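Local atomic coordinates of protoporphyrinogen oxidase (Exiguobacterium sibiricum, PDB entry 3LOV), a protein that probably oxidises coproporphyrinogen III to coproporphyrin III with molecular oxygen in heme b biosynthesis, using bound FAD as cofactor. Residues D160-E164 with K165-P169. Sequence-based numbering, arbitrary orientation.
Sequences DALVE and KLIEP
Leu162 O accepts two backbone N-H groups one turn on. Leu166 N reaches it at 3.0 Å with a bent bond, 146° at the hydrogen. Ile167 N meets the same oxygen at 3.1 Å, straighter and in the carbonyl plane. Glu168 N then bonds to Val163 O at 2.9 Å, five residues back. The turn is therefore wider than an alpha turn. Pro169 has no N-H to give, and its CD sits 3.4 Å from Glu164 O. A water bridges this oxygen to Glu168 OE1, donating to both.

Glu168 can be followed outward. Its CB lies 3.4 Å from Val163 O. CG is anti to the backbone N (chi1 178°), and the chain runs on extended to CD. OE1 takes the water, and OE2 accepts from Ile179 N. Both carboxylate oxygens are thus engaged, which should limit rotation of the group.

On another side, the Leu162 and Leu166 side chains run alongside each other in one direction, with CD1 of the first 4.0 Å from CD2 of the second. Both touch Phe116 of helix 113-116. Lys165 runs extended, its CB and CG passing close to Ala161 O, and its NZ ends in a salt bridge with Glu126.

This is a pi-type turn followed by a proline kink within helix 160-172, in a flavin-containing amine oxidoreductase and away from the FAD site.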
# COMPACT_ATOMS: atom_id res chain seq x y z
N ASP A 160 1.31 -9.36 -25.01
CA ASP A 160 0.62 -9.97 -23.87
C ASP A 160 1.55 -10.76 -22.98
O ASP A 160 1.46 -10.66 -21.74
CB ASP A 160 -0.50 -10.90 -24.33
CG ASP A 160 -1.61 -10.17 -25.03
OD1 ASP A 160 -2.00 -9.03 -24.65
OD2 ASP A 160 -2.16 -10.78 -25.96
N ALA A 161 2.46 -11.53 -23.58
CA ALA A 161 3.39 -12.33 -22.81
C ALA A 161 4.20 -11.52 -21.80
O ALA A 161 4.32 -11.90 -20.63
CB ALA A 161 4.36 -13.11 -23.77
N LEU A 162 4.77 -10.40 -22.23
CA LEU A 162 5.65 -9.62 -21.30
C LEU A 162 4.79 -8.99 -20.17
O LEU A 162 5.17 -8.97 -19.01
CB LEU A 162 6.45 -8.55 -22.05
CG LEU A 162 7.48 -7.70 -21.25
CD1 LEU A 162 8.67 -8.53 -20.85
CD2 LEU A 162 7.95 -6.45 -22.07
N VAL A 163 3.64 -8.46 -20.54
CA VAL A 163 2.73 -7.89 -19.55
C VAL A 163 2.33 -8.93 -18.50
O VAL A 163 2.42 -8.68 -17.28
CB VAL A 163 1.47 -7.31 -20.23
CG1 VAL A 163 0.38 -7.07 -19.21
CG2 VAL A 163 1.83 -6.03 -20.94
N GLU A 164 1.93 -10.11 -18.97
CA GLU A 164 1.49 -11.19 -18.07
C GLU A 164 2.54 -11.84 -17.23
O GLU A 164 2.35 -12.03 -16.04
CB GLU A 164 0.76 -12.29 -18.87
CG GLU A 164 -0.46 -11.75 -19.46
CD GLU A 164 -1.12 -12.64 -20.46
OE1 GLU A 164 -0.76 -13.83 -20.59
OE2 GLU A 164 -2.02 -12.12 -21.11
N LYS A 165 3.67 -12.18 -17.86
CA LYS A 165 4.73 -12.93 -17.21
C LYS A 165 5.67 -12.08 -16.38
O LYS A 165 6.33 -12.59 -15.45
CB LYS A 165 5.56 -13.74 -18.24
CG LYS A 165 4.75 -14.82 -18.96
CD LYS A 165 5.59 -15.57 -20.00
CE LYS A 165 4.83 -16.78 -20.54
NZ LYS A 165 5.71 -17.73 -21.30
N LEU A 166 5.80 -10.80 -16.72
CA LEU A 166 6.77 -9.95 -15.97
C LEU A 166 6.18 -8.67 -15.35
O LEU A 166 6.32 -8.46 -14.14
CB LEU A 166 7.98 -9.63 -16.84
CG LEU A 166 9.01 -8.74 -16.15
CD1 LEU A 166 9.51 -9.37 -14.85
CD2 LEU A 166 10.13 -8.39 -17.13
N ILE A 167 5.51 -7.84 -16.15
CA ILE A 167 5.15 -6.50 -15.71
C ILE A 167 4.09 -6.53 -14.61
O ILE A 167 4.24 -5.92 -13.57
CB ILE A 167 4.61 -5.63 -16.83
CG1 ILE A 167 5.56 -5.62 -18.04
CG2 ILE A 167 4.42 -4.19 -16.35
CD1 ILE A 167 6.88 -5.05 -17.78
N GLU A 168 3.02 -7.27 -14.84
CA GLU A 168 1.98 -7.37 -13.84
C GLU A 168 2.48 -7.83 -12.49
O GLU A 168 2.23 -7.15 -11.50
CB GLU A 168 0.78 -8.23 -14.31
CG GLU A 168 -0.29 -8.38 -13.25
CD GLU A 168 -1.59 -8.93 -13.85
OE1 GLU A 168 -1.55 -10.03 -14.43
OE2 GLU A 168 -2.61 -8.24 -13.78
N PRO A 169 3.14 -8.99 -12.40
CA PRO A 169 3.57 -9.38 -11.07
C PRO A 169 4.65 -8.46 -10.47
O PRO A 169 4.65 -8.23 -9.27
CB PRO A 169 4.11 -10.79 -11.27
CG PRO A 169 4.28 -10.99 -12.69
CD PRO A 169 3.33 -10.07 -13.38
O HOH W 1 0.08 -11.93 -14.51